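Local coordinates for DUF4348 domain-containing protein (Bacteroides fragilis, PDB 3SBU), which is of unknown function but has an NTF2-like, cystatin-like fold and is probably made as a lipoprotein, at residues R58-P64 and A135-I141. Numbering follows the deposited sequence.
Sequences RVVFPLP and AWMLEAI
L138 is held by the loop 58-64 through both its backbone N and its backbone O: the N donates to R58 O at 2.7 Å, and the O accepts from V60 N at 3.0 Å, both bonds nearly straight. This is a single parallel bridge, V59 facing L138, after which the loop swings out through a cis peptide and returns at P64, whose O takes the N-H of I141 at 3.2 Å. These backbone bonds tie the loop to strand 136-143, an inner strand of the mixed sheet of this NTF2-like chain; strand 65-67 then continues the parallel pairing, I141 also bonding Y66. Inside the detour, L63 lays CD1 over the L138 carbonyl and CD2 against I141 CD1, 3.8 Å away; its side chain crosses that of L138 at about a right angle. V59 and L138 instead run side by side. On the other flank, M137, a selenomethionine bent at chi2 and chi3 (-74° and -68°), folds SE back to 3.7 Å from R58 CA and sets CE on V60 CG2. R58, likewise bent, brings NH2 to 3.3 Å from A135 CB. Farther out, D38 salt-bridges this NH2 and also accepts from W136 N, joining both segments, while F48 of helix 41-50 packs on R58 and V59.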
ATOM      1  N   ARG A  58     -13.753 -30.165  21.923  1.00 88.27           N
ATOM      2  CA  ARG A  58     -13.985 -28.884  22.601  1.00 83.74           C
ATOM      3  C   ARG A  58     -15.385 -28.296  22.373  1.00 83.43           C
ATOM      4  O   ARG A  58     -15.581 -27.102  22.601  1.00 78.58           O
ATOM      5  CB  ARG A  58     -12.898 -27.831  22.241  1.00 80.80           C
ATOM      6  CG  ARG A  58     -11.471 -28.361  22.010  1.00 90.23           C
ATOM      7  CD  ARG A  58     -10.842 -29.106  23.180  1.00102.35           C
ATOM      8  NE  ARG A  58     -10.476 -28.188  24.250  1.00111.70           N
ATOM      9  CZ  ARG A  58      -9.251 -27.725  24.461  1.00119.31           C
ATOM     10  NH1 ARG A  58      -8.236 -28.142  23.713  1.00102.03           N
ATOM     11  NH2 ARG A  58      -9.023 -26.868  25.437  1.00105.83           N
ATOM     12  N   VAL A  59     -16.367 -29.133  22.002  1.00 81.67           N
ATOM     13  CA  VAL A  59     -17.758 -28.697  21.855  1.00 79.48           C
ATOM     14  C   VAL A  59     -18.568 -29.438  22.924  1.00 88.51           C
ATOM     15  O   VAL A  59     -18.492 -30.673  23.005  1.00 93.08           O
ATOM     16  CB  VAL A  59     -18.326 -28.880  20.422  1.00 82.37           C
ATOM     17  CG1 VAL A  59     -19.750 -28.337  20.314  1.00 80.59           C
ATOM     18  CG2 VAL A  59     -17.438 -28.206  19.381  1.00 79.86           C
ATOM     19  N   VAL A  60     -19.289 -28.686  23.781  1.00 84.61           N
ATOM     20  CA  VAL A  60     -20.143 -29.264  24.832  1.00 87.79           C
ATOM     21  C   VAL A  60     -21.353 -29.895  24.133  1.00 94.37           C
ATOM     22  O   VAL A  60     -21.978 -29.235  23.306  1.00 91.70           O
ATOM     23  CB  VAL A  60     -20.562 -28.214  25.914  1.00 89.96           C
ATOM     24  CG1 VAL A  60     -21.681 -28.745  26.815  1.00 92.31           C
ATOM     25  CG2 VAL A  60     -19.370 -27.774  26.754  1.00 88.68           C
ATOM     26  N   PHE A  61     -21.645 -31.176  24.422  1.00 95.62           N
ATOM     27  CA  PHE A  61     -22.775 -31.885  23.821  1.00 97.72           C
ATOM     28  C   PHE A  61     -23.728 -32.437  24.890  1.00105.42           C
ATOM     29  O   PHE A  61     -23.238 -32.994  25.877  1.00107.56           O
ATOM     30  CB  PHE A  61     -22.301 -33.025  22.899  1.00102.20           C
ATOM     31  CG  PHE A  61     -21.648 -32.565  21.616  1.00101.08           C
ATOM     32  CD1 PHE A  61     -22.381 -31.895  20.643  1.00100.45           C
ATOM     33  CD2 PHE A  61     -20.304 -32.824  21.369  1.00103.25           C
ATOM     34  CE1 PHE A  61     -21.782 -31.482  19.452  1.00 99.41           C
ATOM     35  CE2 PHE A  61     -19.702 -32.406  20.180  1.00104.03           C
ATOM     36  CZ  PHE A  61     -20.449 -31.747  19.223  1.00 99.66           C
ATOM     37  N   PRO A  62     -25.078 -32.348  24.707  1.00102.26           N
ATOM     38  CA  PRO A  62     -25.799 -31.662  23.607  1.00 99.35           C
ATOM     39  C   PRO A  62     -25.537 -30.155  23.683  1.00 96.25           C
ATOM     40  O   PRO A  62     -25.529 -29.589  24.785  1.00 94.99           O
ATOM     41  CB  PRO A  62     -27.267 -32.037  23.856  1.00103.30           C
ATOM     42  CG  PRO A  62     -27.349 -32.304  25.335  1.00109.90           C
ATOM     43  CD  PRO A  62     -26.012 -32.889  25.717  1.00106.76           C
ATOM     44  N   LEU A  63     -25.229 -29.530  22.531  1.00 87.69           N
ATOM     45  CA  LEU A  63     -24.890 -28.105  22.474  1.00 81.56           C
ATOM     46  C   LEU A  63     -26.134 -27.227  22.441  1.00 81.99           C
ATOM     47  O   LEU A  63     -26.904 -27.292  21.477  1.00 82.31           O
ATOM     48  CB  LEU A  63     -23.985 -27.794  21.264  1.00 79.52           C
ATOM     49  CG  LEU A  63     -23.467 -26.341  21.115  1.00 78.70           C
ATOM     50  CD1 LEU A  63     -22.268 -26.062  22.041  1.00 77.96           C
ATOM     51  CD2 LEU A  63     -23.074 -26.058  19.689  1.00 77.11           C
ATOM     52  N   PRO A  64     -26.355 -26.393  23.477  1.00 76.53           N
ATOM     53  CA  PRO A  64     -27.497 -25.459  23.427  1.00 75.49           C
ATOM     54  C   PRO A  64     -27.358 -24.502  22.236  1.00 76.88           C
ATOM     55  O   PRO A  64     -26.316 -23.867  22.085  1.00 73.43           O
ATOM     56  CB  PRO A  64     -27.414 -24.706  24.764  1.00 76.52           C
ATOM     57  CG  PRO A  64     -26.472 -25.488  25.611  1.00 82.44           C
ATOM     58  CD  PRO A  64     -25.539 -26.187  24.687  1.00 78.16           C
ATOM     59  N   ALA A 135      -9.042 -25.017  29.730  1.00 84.57           N
ATOM     60  CA  ALA A 135      -9.402 -25.611  28.445  1.00 83.58           C
ATOM     61  C   ALA A 135     -10.630 -24.914  27.806  1.00 83.24           C
ATOM     62  O   ALA A 135     -11.733 -24.970  28.366  1.00 82.37           O
ATOM     63  CB  ALA A 135      -9.667 -27.099  28.623  1.00 88.30           C
ATOM     64  N   TRP A 136     -10.430 -24.267  26.628  1.00 76.49           N
ATOM     65  CA  TRP A 136     -11.492 -23.546  25.897  1.00 72.89           C
ATOM     66  C   TRP A 136     -12.520 -24.506  25.309  1.00 77.31           C
ATOM     67  O   TRP A 136     -12.158 -25.473  24.632  1.00 80.16           O
ATOM     68  CB  TRP A 136     -10.916 -22.662  24.790  1.00 68.66           C
ATOM     69  CG  TRP A 136     -10.215 -21.434  25.274  1.00 66.98           C
ATOM     70  CD1 TRP A 136      -8.865 -21.242  25.370  1.00 69.85           C
ATOM     71  CD2 TRP A 136     -10.828 -20.227  25.743  1.00 64.09           C
ATOM     72  NE1 TRP A 136      -8.600 -19.987  25.864  1.00 66.53           N
ATOM     73  CE2 TRP A 136      -9.786 -19.342  26.105  1.00 66.38           C
ATOM     74  CE3 TRP A 136     -12.161 -19.806  25.902  1.00 63.97           C
ATOM     75  CZ2 TRP A 136     -10.036 -18.059  26.615  1.00 63.44           C
ATOM     76  CZ3 TRP A 136     -12.408 -18.531  26.395  1.00 62.79           C
ATOM     77  CH2 TRP A 136     -11.355 -17.673  26.748  1.00 62.30           C
HETATM   78  N   MSE A 137     -13.804 -24.253  25.606  1.00 71.18           N
HETATM   79  CA  MSE A 137     -14.938 -25.070  25.163  1.00 71.47           C
HETATM   80  C   MSE A 137     -16.024 -24.221  24.500  1.00 74.20           C
HETATM   81  O   MSE A 137     -16.305 -23.122  24.979  1.00 71.43           O
HETATM   82  CB  MSE A 137     -15.584 -25.810  26.363  1.00 75.61           C
HETATM   83  CG  MSE A 137     -14.641 -26.704  27.165  1.00 84.35           C
HETATM   84 SE   MSE A 137     -14.171 -28.349  26.271  0.75 95.26          SE
HETATM   85  CE  MSE A 137     -15.891 -29.257  26.307  1.00 94.12           C
ATOM     86  N   LEU A 138     -16.681 -24.753  23.448  1.00 70.76           N
ATOM     87  CA  LEU A 138     -17.839 -24.098  22.842  1.00 67.75           C
ATOM     88  C   LEU A 138     -19.032 -24.493  23.715  1.00 73.77           C
ATOM     89  O   LEU A 138     -19.306 -25.684  23.885  1.00 76.20           O
ATOM     90  CB  LEU A 138     -18.030 -24.468  21.353  1.00 67.45           C
ATOM     91  CG  LEU A 138     -19.277 -23.879  20.649  1.00 68.83           C
ATOM     92  CD1 LEU A 138     -19.224 -22.367  20.587  1.00 64.47           C
ATOM     93  CD2 LEU A 138     -19.434 -24.442  19.263  1.00 68.90           C
ATOM     94  N   GLU A 139     -19.677 -23.498  24.330  1.00 68.89           N
ATOM     95  CA  GLU A 139     -20.771 -23.697  25.281  1.00 69.97           C
ATOM     96  C   GLU A 139     -22.148 -23.536  24.667  1.00 75.49           C
ATOM     97  O   GLU A 139     -23.069 -24.207  25.121  1.00 79.61           O
ATOM     98  CB  GLU A 139     -20.633 -22.707  26.456  1.00 69.67           C
ATOM     99  CG  GLU A 139     -19.393 -22.918  27.308  1.00 76.04           C
ATOM    100  CD  GLU A 139     -19.337 -24.165  28.170  1.00 89.46           C
ATOM    101  OE1 GLU A 139     -20.402 -24.633  28.633  1.00 80.75           O
ATOM    102  OE2 GLU A 139     -18.213 -24.660  28.410  1.00 87.07           O
ATOM    103  N   ALA A 140     -22.312 -22.619  23.692  1.00 68.88           N
ATOM    104  CA  ALA A 140     -23.595 -22.322  23.049  1.00 68.40           C
ATOM    105  C   ALA A 140     -23.412 -21.534  21.762  1.00 69.24           C
ATOM    106  O   ALA A 140     -22.374 -20.899  21.551  1.00 68.23           O
ATOM    107  CB  ALA A 140     -24.491 -21.519  24.003  1.00 68.56           C
ATOM    108  N   ILE A 141     -24.430 -21.558  20.920  1.00 63.91           N
ATOM    109  CA  ILE A 141     -24.498 -20.771  19.694  1.00 60.94           C
ATOM    110  C   ILE A 141     -25.846 -20.098  19.714  1.00 61.64           C
ATOM    111  O   ILE A 141     -26.826 -20.760  20.023  1.00 62.77           O
ATOM    112  CB  ILE A 141     -24.267 -21.593  18.378  1.00 65.15           C
ATOM    113  CG1 ILE A 141     -22.836 -22.178  18.316  1.00 65.86           C
ATOM    114  CG2 ILE A 141     -24.547 -20.725  17.121  1.00 63.62           C
ATOM    115  CD1 ILE A 141     -22.620 -23.219  17.213  1.00 68.39           C
TER